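Long-range contact in probable adenylyl-sulfate kinase (Synechocystis sp., PDB 5CB8), which catalyses the ATP-dependent phosphorylation of adenosine 5'-phosphosulfate to 3'-phosphoadenylyl sulfate, a step in sulfate activation: residues G25-K38 with D121-C134. Residues are numbered along the deposited sequence; the frame is centred on the assembly and turned at random.
Sequences GVTIWLTGLSGAGK and DFLEVFVNAPLAVC. With SO4 (sulfate ion), chain H.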
loop_
_atom_site.group_PDB
_atom_site.type_symbol
_atom_site.label_atom_id
_atom_site.label_comp_id
_atom_site.label_asym_id
_atom_site.label_seq_id
_atom_site.Cartn_x
_atom_site.Cartn_y
_atom_site.Cartn_z
ATOM N N GLY B 25 16.225 0.412 -5.166
ATOM C CA GLY B 25 15.059 0.928 -4.468
ATOM C C GLY B 25 15.425 1.841 -3.311
ATOM O O GLY B 25 16.403 1.594 -2.599
ATOM N N VAL B 26 14.632 2.892 -3.121
ATOM C CA VAL B 26 14.865 3.848 -2.050
ATOM C C VAL B 26 13.611 4.682 -1.804
ATOM O O VAL B 26 12.896 5.050 -2.743
ATOM C CB VAL B 26 16.111 4.753 -2.358
ATOM C CG1 VAL B 26 15.924 5.522 -3.655
ATOM C CG2 VAL B 26 16.400 5.704 -1.201
ATOM N N THR B 27 13.316 4.943 -0.536
ATOM C CA THR B 27 12.247 5.871 -0.185
ATOM C C THR B 27 12.852 7.237 0.114
ATOM O O THR B 27 13.692 7.371 1.009
ATOM C CB THR B 27 11.462 5.376 1.030
ATOM O OG1 THR B 27 10.718 4.205 0.656
ATOM C CG2 THR B 27 10.496 6.450 1.534
ATOM N N ILE B 28 12.445 8.240 -0.656
ATOM C CA ILE B 28 12.886 9.613 -0.434
ATOM C C ILE B 28 11.753 10.320 0.304
ATOM O O ILE B 28 10.676 10.526 -0.264
ATOM C CB ILE B 28 13.193 10.312 -1.774
ATOM C CG1 ILE B 28 14.226 9.494 -2.566
ATOM C CG2 ILE B 28 13.687 11.750 -1.546
ATOM C CD1 ILE B 28 14.375 9.937 -4.005
ATOM N N TRP B 29 11.993 10.675 1.569
ATOM C CA TRP B 29 10.917 11.071 2.479
ATOM C C TRP B 29 10.972 12.558 2.827
ATOM O O TRP B 29 11.822 12.989 3.614
ATOM C CB TRP B 29 10.983 10.244 3.775
ATOM C CG TRP B 29 9.780 10.414 4.662
ATOM C CD1 TRP B 29 9.490 11.487 5.461
ATOM C CD2 TRP B 29 8.699 9.483 4.835
ATOM N NE1 TRP B 29 8.297 11.280 6.119
ATOM C CE2 TRP B 29 7.794 10.059 5.749
ATOM C CE3 TRP B 29 8.416 8.219 4.298
ATOM C CZ2 TRP B 29 6.616 9.417 6.137
ATOM C CZ3 TRP B 29 7.248 7.578 4.691
ATOM C CH2 TRP B 29 6.364 8.177 5.605
ATOM N N LEU B 30 10.059 13.336 2.244
ATOM C CA LEU B 30 10.030 14.775 2.486
ATOM C C LEU B 30 9.089 15.105 3.650
ATOM O O LEU B 30 7.886 14.821 3.601
ATOM C CB LEU B 30 9.607 15.533 1.221
ATOM C CG LEU B 30 10.734 15.815 0.215
ATOM C CD1 LEU B 30 11.329 14.533 -0.329
ATOM C CD2 LEU B 30 10.257 16.685 -0.942
ATOM N N THR B 31 9.655 15.696 4.700
ATOM C CA THR B 31 8.898 16.091 5.874
ATOM C C THR B 31 9.020 17.607 6.057
ATOM O O THR B 31 10.028 18.196 5.679
ATOM C CB THR B 31 9.424 15.347 7.132
ATOM O OG1 THR B 31 8.706 15.772 8.292
ATOM C CG2 THR B 31 10.912 15.603 7.337
ATOM N N GLY B 32 7.999 18.243 6.624
ATOM C CA GLY B 32 8.061 19.681 6.836
ATOM C C GLY B 32 6.679 20.278 7.019
ATOM O O GLY B 32 5.679 19.586 6.819
ATOM N N LEU B 33 6.621 21.562 7.375
ATOM C CA LEU B 33 5.344 22.233 7.662
ATOM C C LEU B 33 4.432 22.280 6.448
ATOM O O LEU B 33 4.898 22.155 5.311
ATOM C CB LEU B 33 5.601 23.673 8.126
ATOM C CG LEU B 33 6.420 23.835 9.412
ATOM C CD1 LEU B 33 6.625 25.313 9.732
ATOM C CD2 LEU B 33 5.700 23.133 10.557
ATOM N N SER B 34 3.133 22.476 6.684
ATOM C CA SER B 34 2.207 22.778 5.589
ATOM C C SER B 34 2.654 24.063 4.914
ATOM O O SER B 34 2.852 25.084 5.585
ATOM C CB SER B 34 0.780 22.950 6.108
ATOM O OG SER B 34 -0.051 23.580 5.131
ATOM N N GLY B 35 2.823 24.022 3.596
ATOM C CA GLY B 35 3.212 25.217 2.865
ATOM C C GLY B 35 4.712 25.375 2.670
ATOM O O GLY B 35 5.148 26.306 2.007
ATOM N N ALA B 36 5.509 24.477 3.241
ATOM C CA ALA B 36 6.968 24.606 3.171
ATOM C C ALA B 36 7.546 24.312 1.781
ATOM O O ALA B 36 8.724 24.578 1.529
ATOM C CB ALA B 36 7.637 23.720 4.223
ATOM N N GLY B 37 6.730 23.754 0.887
ATOM C CA GLY B 37 7.171 23.516 -0.482
ATOM C C GLY B 37 7.476 22.058 -0.803
ATOM O O GLY B 37 8.148 21.768 -1.799
ATOM N N LYS B 38 6.966 21.137 0.013
ATOM C CA LYS B 38 7.242 19.705 -0.186
ATOM C C LYS B 38 6.717 19.193 -1.534
ATOM O O LYS B 38 7.428 18.517 -2.273
ATOM C CB LYS B 38 6.634 18.865 0.943
ATOM C CG LYS B 38 7.156 19.166 2.353
ATOM C CD LYS B 38 6.552 18.185 3.362
ATOM C CE LYS B 38 5.022 18.292 3.386
ATOM N NZ LYS B 38 4.560 19.603 3.940
ATOM N N ASP B 121 16.688 1.505 3.168
ATOM C CA ASP B 121 17.045 2.403 2.073
ATOM C C ASP B 121 16.080 3.576 2.054
ATOM O O ASP B 121 15.061 3.565 1.351
ATOM C CB ASP B 121 17.033 1.654 0.751
ATOM C CG ASP B 121 18.026 0.536 0.738
ATOM O OD1 ASP B 121 19.236 0.835 0.687
ATOM O OD2 ASP B 121 17.600 -0.631 0.815
ATOM N N PHE B 122 16.432 4.594 2.826
ATOM C CA PHE B 122 15.509 5.652 3.186
ATOM C C PHE B 122 16.319 6.924 3.329
ATOM O O PHE B 122 17.364 6.931 3.993
ATOM C CB PHE B 122 14.878 5.277 4.531
ATOM C CG PHE B 122 13.874 6.268 5.054
ATOM C CD1 PHE B 122 14.292 7.418 5.713
ATOM C CD2 PHE B 122 12.515 6.012 4.947
ATOM C CE1 PHE B 122 13.370 8.317 6.220
ATOM C CE2 PHE B 122 11.584 6.905 5.452
ATOM C CZ PHE B 122 12.016 8.058 6.095
ATOM N N LEU B 123 15.854 7.993 2.692
ATOM C CA LEU B 123 16.511 9.292 2.779
ATOM C C LEU B 123 15.528 10.292 3.359
ATOM O O LEU B 123 14.485 10.561 2.753
ATOM C CB LEU B 123 16.929 9.776 1.388
ATOM C CG LEU B 123 18.126 9.118 0.719
ATOM C CD1 LEU B 123 18.547 9.916 -0.517
ATOM C CD2 LEU B 123 19.255 9.031 1.730
ATOM N N GLU B 124 15.856 10.850 4.522
ATOM C CA GLU B 124 14.993 11.846 5.154
ATOM C C GLU B 124 15.355 13.233 4.627
ATOM O O GLU B 124 16.485 13.698 4.795
ATOM C CB GLU B 124 15.154 11.814 6.681
ATOM C CG GLU B 124 14.229 12.779 7.437
ATOM C CD GLU B 124 14.464 12.746 8.943
ATOM O OE1 GLU B 124 15.637 12.702 9.374
ATOM O OE2 GLU B 124 13.476 12.772 9.705
ATOM N N VAL B 125 14.396 13.893 3.993
ATOM C CA VAL B 125 14.628 15.220 3.451
ATOM C C VAL B 125 13.811 16.217 4.274
ATOM O O VAL B 125 12.582 16.157 4.280
ATOM C CB VAL B 125 14.216 15.282 1.965
ATOM C CG1 VAL B 125 14.483 16.671 1.388
ATOM C CG2 VAL B 125 14.975 14.219 1.155
ATOM N N PHE B 126 14.495 17.106 4.995
ATOM C CA PHE B 126 13.825 18.137 5.791
ATOM C C PHE B 126 13.539 19.341 4.892
ATOM O O PHE B 126 14.447 20.097 4.547
ATOM C CB PHE B 126 14.731 18.557 6.960
ATOM C CG PHE B 126 14.120 19.577 7.896
ATOM C CD1 PHE B 126 12.758 19.860 7.868
ATOM C CD2 PHE B 126 14.924 20.249 8.808
ATOM C CE1 PHE B 126 12.208 20.798 8.729
ATOM C CE2 PHE B 126 14.381 21.185 9.678
ATOM C CZ PHE B 126 13.015 21.460 9.634
ATOM N N VAL B 127 12.283 19.495 4.489
ATOM C CA VAL B 127 11.861 20.680 3.761
ATOM C C VAL B 127 11.547 21.738 4.802
ATOM O O VAL B 127 10.467 21.728 5.419
ATOM C CB VAL B 127 10.645 20.383 2.878
ATOM C CG1 VAL B 127 10.300 21.609 2.039
ATOM C CG2 VAL B 127 10.952 19.196 1.965
ATOM N N ASN B 128 12.509 22.642 5.002
ATOM C CA ASN B 128 12.512 23.551 6.139
ATOM C C ASN B 128 12.204 24.985 5.723
ATOM O O ASN B 128 13.075 25.683 5.198
ATOM C CB ASN B 128 13.895 23.479 6.809
ATOM C CG ASN B 128 14.021 24.368 8.041
ATOM O OD1 ASN B 128 13.048 24.963 8.517
ATOM N ND2 ASN B 128 15.236 24.434 8.584
ATOM N N ALA B 129 10.967 25.419 5.953
ATOM C CA ALA B 129 10.590 26.822 5.781
ATOM C C ALA B 129 10.134 27.372 7.127
ATOM O O ALA B 129 9.518 26.652 7.907
ATOM C CB ALA B 129 9.472 26.947 4.751
ATOM N N PRO B 130 10.422 28.653 7.405
ATOM C CA PRO B 130 9.996 29.221 8.690
ATOM C C PRO B 130 8.477 29.217 8.797
ATOM O O PRO B 130 7.798 29.379 7.774
ATOM C CB PRO B 130 10.498 30.661 8.617
ATOM C CG PRO B 130 11.659 30.610 7.656
ATOM C CD PRO B 130 11.240 29.598 6.625
ATOM N N LEU B 131 7.949 29.025 10.002
ATOM C CA LEU B 131 6.506 29.052 10.195
ATOM C C LEU B 131 5.913 30.355 9.675
ATOM O O LEU B 131 4.859 30.354 9.035
ATOM C CB LEU B 131 6.145 28.875 11.674
ATOM C CG LEU B 131 4.638 28.946 11.975
ATOM C CD1 LEU B 131 3.936 27.668 11.530
ATOM C CD2 LEU B 131 4.369 29.193 13.449
ATOM N N ALA B 132 6.593 31.468 9.938
ATOM C CA ALA B 132 6.050 32.772 9.556
ATOM C C ALA B 132 5.921 32.899 8.040
ATOM O O ALA B 132 4.994 33.531 7.537
ATOM C CB ALA B 132 6.916 33.901 10.117
ATOM N N VAL B 133 6.861 32.308 7.314
ATOM C CA VAL B 133 6.832 32.377 5.859
ATOM C C VAL B 133 5.644 31.577 5.317
ATOM O O VAL B 133 4.899 32.057 4.455
ATOM C CB VAL B 133 8.160 31.876 5.260
ATOM C CG1 VAL B 133 8.006 31.596 3.778
ATOM C CG2 VAL B 133 9.286 32.901 5.513
ATOM N N CYS B 134 5.459 30.366 5.834
ATOM C CA CYS B 134 4.321 29.542 5.436
ATOM C C CYS B 134 2.996 30.216 5.787
ATOM O O CYS B 134 2.030 30.153 5.018
ATOM C CB CYS B 134 4.383 28.179 6.125
ATOM S SG CYS B 134 5.854 27.200 5.707
HETATM S S SO4 H . 3.749 21.738 1.116
HETATM O O1 SO4 H . 3.598 20.718 0.096
HETATM O O2 SO4 H . 3.937 23.047 0.495
HETATM O O3 SO4 H . 4.926 21.420 1.938
HETATM O O4 SO4 H . 2.563 21.802 1.988
HETATM O O HOH W 1 16.727 -1.202 -2.227
HETATM O O HOH W 2 9.147 23.009 7.305
#
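Strands 26-31 and 122-127 pair in parallel at the middle of the five-stranded sheet, and the P-loop after the first strand packs on the end of the second and on the helix that follows. Six backbone hydrogen bonds join the two segments, from Thr27 N to Asp121 O (2.9 Å) through Val127 N to Thr31 O (2.9 Å). On one face Leu30 lies beside Val125, CD1 to CB 3.8 Å. On the other, Phe122 CZ meets Trp29 CB at 3.4 Å; the Phe122 ring and the five-membered ring of Trp29, planes at 29°, are slid apart with little overlap. With chi1 at -170°, CG trans to N, the indole of Trp29 is placed so that NE1 hydrogen-bonds Ser106 OG, by similarity the phosphoserine site. Val127 fits under the P-loop: CG1 reaches Ala36 O at 3.4 Å, and CB touches Lys38 CG at 3.7 Å. Beyond it, the methyls of Ala36 and Ala129 meet. Lys38 bends at chi3 and chi4, which folds NZ back to sulfate O3 (2.7 Å) and Gly32 O. Were Lys38 an alanine, the sulfate would probably lose its ammonium partner, and Val127 CB its contact with CG. Amides of Gly35, Gly37 and Lys38 also grip the sulfate. Backbone N-H groups and an ammonium gathered on one anion are consistent with a site for an ATP phosphate.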